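Local coordinates for protein PP1b (Porcine reproductive and respiratory syndrome virus, PDB 6JDR) that probably hydrolyses ATP to unwind RNA and DNA duplexes with 5' to 3' polarity, serving as the zinc-binding helicase portion of the viral replicase polyprotein, at residues R5-G8 against Y9-A12; D23-V26 against Y27-H30; G42-A45 against G46-S49; K59-S62 against P63-V67. The protein carries 1 engineered substitution. All coordinates share one frame; numbering follows the deposited sequence.

Contact 1: residues R5-G8 against Y9-A12. With ZN (zinc ion), chain C.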
loop_
_atom_site.group_PDB
_atom_site.type_symbol
_atom_site.label_atom_id
_atom_site.label_comp_id
_atom_site.label_asym_id
_atom_site.label_seq_id
_atom_site.Cartn_x
_atom_site.Cartn_y
_atom_site.Cartn_z
ATOM N N ARG A 5 -18.718 -24.756 11.425
ATOM C CA ARG A 5 -18.436 -23.384 11.019
ATOM C C ARG A 5 -18.224 -22.478 12.227
ATOM O O ARG A 5 -18.732 -22.748 13.316
ATOM C CB ARG A 5 -19.584 -22.858 10.159
ATOM C CG ARG A 5 -19.684 -23.554 8.811
ATOM C CD ARG A 5 -21.056 -23.386 8.185
ATOM N NE ARG A 5 -21.083 -23.905 6.820
ATOM C CZ ARG A 5 -20.599 -23.269 5.753
ATOM N NH1 ARG A 5 -20.039 -22.066 5.867
ATOM N NH2 ARG A 5 -20.679 -23.840 4.556
ATOM N N MET A 6 -17.468 -21.403 12.019
ATOM C CA MET A 6 -17.179 -20.429 13.069
ATOM C C MET A 6 -17.905 -19.110 12.794
ATOM O O MET A 6 -18.155 -18.756 11.645
ATOM C CB MET A 6 -15.666 -20.196 13.171
ATOM C CG MET A 6 -14.835 -21.473 13.252
ATOM S SD MET A 6 -15.319 -22.602 14.582
ATOM C CE MET A 6 -14.133 -22.181 15.860
ATOM N N CYS A 7 -18.225 -18.386 13.864
ATOM C CA CYS A 7 -18.960 -17.127 13.779
ATOM C C CYS A 7 -18.165 -16.058 13.036
ATOM O O CYS A 7 -16.973 -15.886 13.274
ATOM C CB CYS A 7 -19.312 -16.630 15.186
ATOM S SG CYS A 7 -20.265 -15.090 15.243
ATOM N N GLY A 8 -18.839 -15.339 12.141
ATOM C CA GLY A 8 -18.218 -14.262 11.371
ATOM C C GLY A 8 -17.862 -13.043 12.200
ATOM O O GLY A 8 -16.997 -12.264 11.807
ATOM N N TYR A 9 -18.534 -12.866 13.339
ATOM C CA TYR A 9 -18.227 -11.772 14.263
ATOM C C TYR A 9 -17.077 -12.142 15.200
ATOM O O TYR A 9 -16.038 -11.470 15.217
ATOM C CB TYR A 9 -19.446 -11.410 15.117
ATOM C CG TYR A 9 -20.600 -10.774 14.375
ATOM C CD1 TYR A 9 -20.482 -9.499 13.828
ATOM C CD2 TYR A 9 -21.823 -11.430 14.252
ATOM C CE1 TYR A 9 -21.541 -8.904 13.160
ATOM C CE2 TYR A 9 -22.889 -10.843 13.589
ATOM C CZ TYR A 9 -22.742 -9.578 13.045
ATOM O OH TYR A 9 -23.794 -8.990 12.382
ATOM N N CYS A 10 -17.276 -13.217 15.967
ATOM C CA CYS A 10 -16.418 -13.541 17.115
ATOM C C CYS A 10 -15.611 -14.838 17.005
ATOM O O CYS A 10 -14.798 -15.129 17.880
ATOM C CB CYS A 10 -17.275 -13.621 18.375
ATOM S SG CYS A 10 -18.423 -15.019 18.373
ATOM N N GLY A 11 -15.841 -15.626 15.960
ATOM C CA GLY A 11 -15.101 -16.872 15.760
ATOM C C GLY A 11 -15.563 -18.078 16.569
ATOM O O GLY A 11 -15.001 -19.161 16.425
ATOM N N ALA A 12 -16.581 -17.913 17.412
ATOM C CA ALA A 12 -17.142 -19.030 18.174
ATOM C C ALA A 12 -17.876 -19.992 17.235
ATOM O O ALA A 12 -18.168 -19.627 16.098
ATOM C CB ALA A 12 -18.092 -18.507 19.238
HETATM ZN ZN ZN C . -20.381 -14.801 17.499
#

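Contact 2: residues D23-V26 against Y27-H30. With ZN (zinc ion), chain C.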
loop_
_atom_site.group_PDB
_atom_site.type_symbol
_atom_site.label_atom_id
_atom_site.label_comp_id
_atom_site.label_asym_id
_atom_site.label_seq_id
_atom_site.Cartn_x
_atom_site.Cartn_y
_atom_site.Cartn_z
ATOM N N ASP A 23 -22.105 -16.599 8.861
ATOM C CA ASP A 23 -22.199 -17.594 9.936
ATOM C C ASP A 23 -22.200 -16.899 11.289
ATOM O O ASP A 23 -21.368 -16.027 11.538
ATOM C CB ASP A 23 -21.012 -18.560 9.898
ATOM C CG ASP A 23 -21.048 -19.489 8.708
ATOM O OD1 ASP A 23 -22.145 -19.979 8.362
ATOM O OD2 ASP A 23 -19.974 -19.742 8.125
ATOM N N VAL A 24 -23.121 -17.295 12.163
ATOM C CA VAL A 24 -23.236 -16.681 13.481
ATOM C C VAL A 24 -23.424 -17.708 14.592
ATOM O O VAL A 24 -24.035 -18.763 14.398
ATOM C CB VAL A 24 -24.388 -15.649 13.542
ATOM C CG1 VAL A 24 -24.034 -14.407 12.736
ATOM C CG2 VAL A 24 -25.700 -16.248 13.052
ATOM N N CYS A 25 -22.882 -17.377 15.758
ATOM C CA CYS A 25 -23.054 -18.175 16.960
ATOM C C CYS A 25 -24.385 -17.815 17.604
ATOM O O CYS A 25 -25.054 -16.869 17.182
ATOM C CB CYS A 25 -21.907 -17.903 17.935
ATOM S SG CYS A 25 -21.867 -16.209 18.557
ATOM N N VAL A 26 -24.747 -18.566 18.637
ATOM C CA VAL A 26 -26.030 -18.411 19.318
ATOM C C VAL A 26 -26.233 -16.973 19.801
ATOM O O VAL A 26 -27.319 -16.408 19.660
ATOM C CB VAL A 26 -26.142 -19.407 20.503
ATOM C CG1 VAL A 26 -27.341 -19.093 21.393
ATOM C CG2 VAL A 26 -26.233 -20.837 19.982
ATOM N N TYR A 27 -25.185 -16.386 20.368
ATOM C CA TYR A 27 -25.259 -15.019 20.871
ATOM C C TYR A 27 -25.588 -14.027 19.751
ATOM O O TYR A 27 -26.503 -13.219 19.883
ATOM C CB TYR A 27 -23.944 -14.634 21.558
ATOM C CG TYR A 27 -23.931 -13.225 22.100
ATOM C CD1 TYR A 27 -24.685 -12.882 23.219
ATOM C CD2 TYR A 27 -23.165 -12.230 21.495
ATOM C CE1 TYR A 27 -24.679 -11.589 23.719
ATOM C CE2 TYR A 27 -23.154 -10.936 21.986
ATOM C CZ TYR A 27 -23.910 -10.620 23.098
ATOM O OH TYR A 27 -23.900 -9.335 23.589
ATOM N N HIS A 28 -24.860 -14.119 18.642
ATOM C CA HIS A 28 -24.990 -13.150 17.555
ATOM C C HIS A 28 -26.207 -13.340 16.652
ATOM O O HIS A 28 -26.424 -12.540 15.742
ATOM C CB HIS A 28 -23.717 -13.126 16.712
ATOM C CG HIS A 28 -22.588 -12.401 17.366
ATOM N ND1 HIS A 28 -21.501 -13.051 17.905
ATOM C CD2 HIS A 28 -22.383 -11.080 17.581
ATOM C CE1 HIS A 28 -20.670 -12.161 18.416
ATOM N NE2 HIS A 28 -21.181 -10.958 18.232
ATOM N N THR A 29 -27.011 -14.372 16.905
ATOM C CA THR A 29 -28.288 -14.519 16.209
ATOM C C THR A 29 -29.235 -13.344 16.475
ATOM O O THR A 29 -30.182 -13.135 15.719
ATOM C CB THR A 29 -29.022 -15.823 16.612
ATOM O OG1 THR A 29 -29.085 -15.925 18.039
ATOM C CG2 THR A 29 -28.318 -17.048 16.053
ATOM N N HIS A 30 -28.998 -12.592 17.548
ATOM C CA HIS A 30 -29.925 -11.538 17.966
ATOM C C HIS A 30 -29.358 -10.111 17.841
ATOM O O HIS A 30 -29.957 -9.165 18.350
ATOM C CB HIS A 30 -30.376 -11.807 19.413
ATOM C CG HIS A 30 -31.409 -12.888 19.539
ATOM N ND1 HIS A 30 -31.197 -14.181 19.107
ATOM C CD2 HIS A 30 -32.659 -12.866 20.060
ATOM C CE1 HIS A 30 -32.274 -14.906 19.353
ATOM N NE2 HIS A 30 -33.175 -14.132 19.931
HETATM ZN ZN ZN C . -20.381 -14.801 17.499
#

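Contact 3: residues G42-A45 against G46-S49. With ZN (zinc ion), chain D.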
loop_
_atom_site.group_PDB
_atom_site.type_symbol
_atom_site.label_atom_id
_atom_site.label_comp_id
_atom_site.label_asym_id
_atom_site.label_seq_id
_atom_site.Cartn_x
_atom_site.Cartn_y
_atom_site.Cartn_z
ATOM N N GLY A 42 -37.458 -21.940 14.159
ATOM C CA GLY A 42 -37.825 -21.915 12.744
ATOM C C GLY A 42 -38.306 -20.564 12.238
ATOM O O GLY A 42 -38.795 -20.463 11.115
ATOM N N HIS A 43 -38.170 -19.527 13.059
ATOM C CA HIS A 43 -38.545 -18.169 12.672
ATOM C C HIS A 43 -37.319 -17.258 12.781
ATOM O O HIS A 43 -36.298 -17.659 13.358
ATOM C CB HIS A 43 -39.666 -17.646 13.574
ATOM C CG HIS A 43 -40.880 -18.521 13.602
ATOM N ND1 HIS A 43 -41.327 -19.143 14.747
ATOM C CD2 HIS A 43 -41.744 -18.876 12.621
ATOM C CE1 HIS A 43 -42.411 -19.846 14.472
ATOM N NE2 HIS A 43 -42.685 -19.701 13.188
ATOM N N PRO A 44 -37.408 -16.030 12.228
ATOM C CA PRO A 44 -36.315 -15.078 12.409
ATOM C C PRO A 44 -36.214 -14.582 13.847
ATOM O O PRO A 44 -37.232 -14.256 14.464
ATOM C CB PRO A 44 -36.689 -13.922 11.474
ATOM C CG PRO A 44 -37.671 -14.493 10.510
ATOM C CD PRO A 44 -38.429 -15.514 11.300
ATOM N N ALA A 45 -34.996 -14.529 14.378
ATOM C CA ALA A 45 -34.772 -13.974 15.707
ATOM C C ALA A 45 -35.430 -12.601 15.801
ATOM O O ALA A 45 -35.272 -11.771 14.906
ATOM C CB ALA A 45 -33.283 -13.861 15.994
ATOM N N GLY A 46 -36.189 -12.384 16.871
ATOM C CA GLY A 46 -36.844 -11.101 17.123
ATOM C C GLY A 46 -38.113 -10.851 16.334
ATOM O O GLY A 46 -38.672 -9.762 16.410
ATOM N N SER A 47 -38.586 -11.852 15.591
ATOM C CA SER A 47 -39.780 -11.687 14.756
ATOM C C SER A 47 -41.083 -11.715 15.550
ATOM O O SER A 47 -42.076 -11.119 15.134
ATOM C CB SER A 47 -39.828 -12.768 13.679
ATOM O OG SER A 47 -39.696 -14.050 14.254
ATOM N N GLY A 48 -41.081 -12.420 16.681
ATOM C CA GLY A 48 -42.294 -12.613 17.475
ATOM C C GLY A 48 -43.364 -13.414 16.746
ATOM O O GLY A 48 -44.559 -13.197 16.959
ATOM N N SER A 49 -42.937 -14.328 15.875
ATOM C CA SER A 49 -43.860 -15.221 15.175
ATOM C C SER A 49 -44.365 -16.289 16.141
ATOM O O SER A 49 -45.499 -16.760 16.034
ATOM C CB SER A 49 -43.166 -15.893 13.994
ATOM O OG SER A 49 -42.515 -14.942 13.177
HETATM ZN ZN ZN D . -40.233 -18.404 16.680
#

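Contact 4: residues K59-S62 against P63-V67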
loop_
_atom_site.group_PDB
_atom_site.type_symbol
_atom_site.label_atom_id
_atom_site.label_comp_id
_atom_site.label_asym_id
_atom_site.label_seq_id
_atom_site.Cartn_x
_atom_site.Cartn_y
_atom_site.Cartn_z
ATOM N N LYS A 59 -28.624 -3.979 19.226
ATOM C CA LYS A 59 -27.805 -3.137 18.357
ATOM C C LYS A 59 -26.572 -3.909 17.910
ATOM O O LYS A 59 -26.084 -4.774 18.633
ATOM C CB LYS A 59 -27.389 -1.869 19.111
ATOM C CG LYS A 59 -26.492 -0.902 18.346
ATOM C CD LYS A 59 -26.046 0.235 19.254
ATOM C CE LYS A 59 -25.152 1.231 18.532
ATOM N NZ LYS A 59 -25.927 2.106 17.609
ATOM N N GLY A 60 -26.068 -3.588 16.722
ATOM C CA GLY A 60 -24.856 -4.216 16.200
ATOM C C GLY A 60 -23.696 -4.160 17.176
ATOM O O GLY A 60 -23.530 -3.176 17.899
ATOM N N THR A 61 -22.902 -5.230 17.198
ATOM C CA THR A 61 -21.730 -5.344 18.073
ATOM C C THR A 61 -20.420 -5.141 17.319
ATOM O O THR A 61 -19.340 -5.189 17.918
ATOM C CB THR A 61 -21.667 -6.740 18.719
ATOM O OG1 THR A 61 -21.538 -7.740 17.699
ATOM C CG2 THR A 61 -22.918 -7.007 19.536
ATOM N N SER A 62 -20.513 -4.923 16.009
ATOM C CA SER A 62 -19.340 -4.848 15.150
ATOM C C SER A 62 -19.484 -3.697 14.153
ATOM O O SER A 62 -20.604 -3.316 13.802
ATOM C CB SER A 62 -19.174 -6.176 14.406
ATOM O OG SER A 62 -18.282 -6.067 13.311
ATOM N N PRO A 63 -18.350 -3.139 13.688
ATOM C CA PRO A 63 -18.402 -2.168 12.595
ATOM C C PRO A 63 -19.020 -2.741 11.319
ATOM O O PRO A 63 -19.534 -1.983 10.493
ATOM C CB PRO A 63 -16.929 -1.817 12.367
ATOM C CG PRO A 63 -16.278 -2.074 13.683
ATOM C CD PRO A 63 -16.982 -3.282 14.222
ATOM N N LEU A 64 -18.968 -4.065 11.163
ATOM C CA LEU A 64 -19.644 -4.739 10.051
ATOM C C LEU A 64 -21.101 -4.322 9.956
ATOM O O LEU A 64 -21.633 -4.136 8.866
ATOM C CB LEU A 64 -19.574 -6.255 10.218
ATOM C CG LEU A 64 -20.251 -7.098 9.133
ATOM C CD1 LEU A 64 -19.585 -6.886 7.782
ATOM C CD2 LEU A 64 -20.225 -8.572 9.513
ATOM N N ASP A 65 -21.743 -4.182 11.107
ATOM C CA ASP A 65 -23.161 -3.873 11.156
ATOM C C ASP A 65 -23.424 -2.457 10.662
ATOM O O ASP A 65 -24.435 -2.201 10.014
ATOM C CB ASP A 65 -23.688 -4.078 12.578
ATOM C CG ASP A 65 -23.450 -5.490 13.081
ATOM O OD1 ASP A 65 -23.831 -6.439 12.363
ATOM O OD2 ASP A 65 -22.865 -5.651 14.173
ATOM N N GLU A 66 -22.503 -1.546 10.960
ATOM C CA GLU A 66 -22.604 -0.178 10.472
ATOM C C GLU A 66 -22.409 -0.147 8.963
ATOM O O GLU A 66 -23.168 0.506 8.247
ATOM C CB GLU A 66 -21.580 0.719 11.161
ATOM C CG GLU A 66 -21.798 0.877 12.660
ATOM C CD GLU A 66 -23.143 1.491 13.006
ATOM O OE1 GLU A 66 -23.538 2.506 12.388
ATOM O OE2 GLU A 66 -23.807 0.955 13.911
ATOM N N VAL A 67 -21.409 -0.876 8.480
ATOM C CA VAL A 67 -21.183 -1.008 7.041
ATOM C C VAL A 67 -22.445 -1.521 6.340
ATOM O O VAL A 67 -22.863 -0.972 5.319
ATOM C CB VAL A 67 -19.990 -1.938 6.742
ATOM C CG1 VAL A 67 -19.925 -2.303 5.264
ATOM C CG2 VAL A 67 -18.691 -1.274 7.172
#

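Contact 1: residues R5-G8 against Y9-A12
Cys7 and Cys10 grip one zinc ion through their sulfurs, Cys7 SG at 2.3 Å and Cys10 SG at 2.2 Å, and Cys25 and His28 complete the site. The chain between the two cysteines folds back on itself, so that backbone N-H groups close round the first thiolate. Cys10 N points almost straight at Cys7 SG in a weak bond of 3.6 Å (171° at the hydrogen), and Tyr9 N adds a second weak one. Such donors would be expected to temper the negative charge on the sulfur. This is a zinc knuckle, the CxxCG turn familiar from many small zinc domains, here opening the helicase's N-terminal zinc-binding domain. Behind the metal, the backbone locks the loop: Cys7 N donates to Ala12 O, while Cys7 O takes up Gly11 N at 2.9 Å from above its carbonyl plane. Gly11 makes this return with positive phi (80°). On the outer side, Met6 is bent at chi2 and chi3, which brings its CE to 3.2 Å from Gly11 O. Tyr9 turns its ring away from the knuckle but keeps an edge near Cys7 SG, and its OH reaches Asp65 and His32.

Contact 2: residues D23-V26 against Y27-H30
With chi1 at 64°, Cys25 SG sits between its backbone N and carbonyl carbon, while His28 CG lies anti to its own carbonyl carbon (chi1 -76°); these two settings aim both side chains at the same zinc ion. Cys25-x-x-His28 thus supplies the second half of the first zinc site, following strand 23-24 in what is probably a RING-like module. Cys25 SG binds the metal at 2.3 Å and His28 ND1 at 2.1 Å. The sulfur meets the imidazole at its edge, 3.2 Å from ND1, and His28 N sends SG a weak, long N-H...S bond. The histidine ring is clasped on both faces: Tyr27 lays its CD2 edge 3.9 Å above the plane on one, and Tyr9 stacks on the other. With the zinc on ND1 and a ring on each face, the imidazole has little freedom to turn; NE2 adds a weak hydrogen bond to Thr61 OG1. Off the ring, Val24 CB meets His28 CB at 4.1 Å, the two side chains set aslant. A 3-10 segment at 28-29 tightens the turn, where Thr29 N makes weak bonds to Cys25 O and Val26 O. Thr29 OG1 accepts from His30 ND1 at 2.9 Å, in the plane of the His30 ring.

Contact 3: residues G42-A45 against G46-S49
A type II beta turn from Pro44 to Ser47 lies just beyond His43, a ligand of the third zinc site, whose remaining ligands are Cys41, Cys50 and Cys53; in arterivirus helicases this region is regarded as a treble-clef-like finger, and the spacing of ligands here is consistent with that. The turn closes through Ser47 N, which donates to Pro44 O at 3.0 Å from above the carbonyl plane. Gly46 occupies the third position of the turn with phi at 79°, the left-handed conformation expected there. Pro44 O is also approached by Ser47 OG; that hydroxyl is assigned as donor, but the modelled separation is very short and its exact value doubtful. The serine oxygen is swung back over the proline, 3.5 Å from Pro44 CD, because its chi1 of 53° tucks it between the backbone N and carbonyl carbon of its own residue. After the turn the chain comes back across the metal ligand. Ser49 CB settles over one face of the His43 imidazole, 3.6 Å from the ring centroid and only 15° from its normal, a CH-pi contact that covers this face while His43 ND1 binds the zinc at 2.3 Å. Metal bond and overlying methylene together limit how the ring can tilt. At the second position of the turn, Ala45 rests its methyl on His30 and Ile39, joining this finger to the preceding zinc module. Ser49 OG turns back to Ser47 OG, donating to it over 3.1 Å.

Contact 4: residues K59-S62 against P63-V67
Ser62 and Asp65 close a capping box on helix 63-67, the short helix that follows the zinc-binding ligands, and the tight part of the contact is gathered round this pair. Ser62 OG, carried anti to its backbone N (chi1 165°), lies over the first turn and accepts Leu64 N at 3.0 Å, with the hydrogen angle at 153°. In return Asp65 OD2 receives Ser62 N at 3.1 Å; the donor comes to the anti side of the carboxylate oxygen and stands 23° out of its plane. A third bond runs from Asp65 N to Ser62 O, and Pro63, with no N-H to offer, follows the cap residue directly. The carboxylate therefore sits beside the helix N-terminus, where the helix dipole would be expected to favour its negative charge. Gly60, having no side chain, passes close to the carboxylate, its CA 3.2 Å from Asp65 OD2. The other oxygen, OD1, is taken by Tyr9. Leu64 leaves the cap for a greasy surround of Tyr9, Leu22, Met134 and Leu236, so the helix is pinned between the zinc module and helices 134-142 and 232-239. The outer side is much looser. Lys59 and Glu66 are both exposed, and although the extended Lys59 chain and the folded Glu66 chain bring their ends nearer, they form no salt bridge. Glu66, with Glu69, has been seen to bind calcium in this protein, though none is bound to this chain. Across that margin Lys59 NZ stays 4.4 Å from Glu66 OE2.

How the contacts relate
The four contacts come in series along the N-terminal part of the chain, all on the same side of its centre. Contacts 1 and 2, with centres about 8 Å apart, share one zinc ion and are joined by an Arg5-Asp23 salt bridge and a probable backbone bond from Gly8 to Asp23. Contact 3 lies outermost, centred about 14 Å from contact 2, which it meets through Ala45, and serves a separate zinc. Contact 4 returns to the first zinc module, 13 to 15 Å between centres, touching contacts 1 and 2. Helix 63-67, which also packs on helices 134-142 and 232-239, thus lies between the zinc module and the part holding the helicase core.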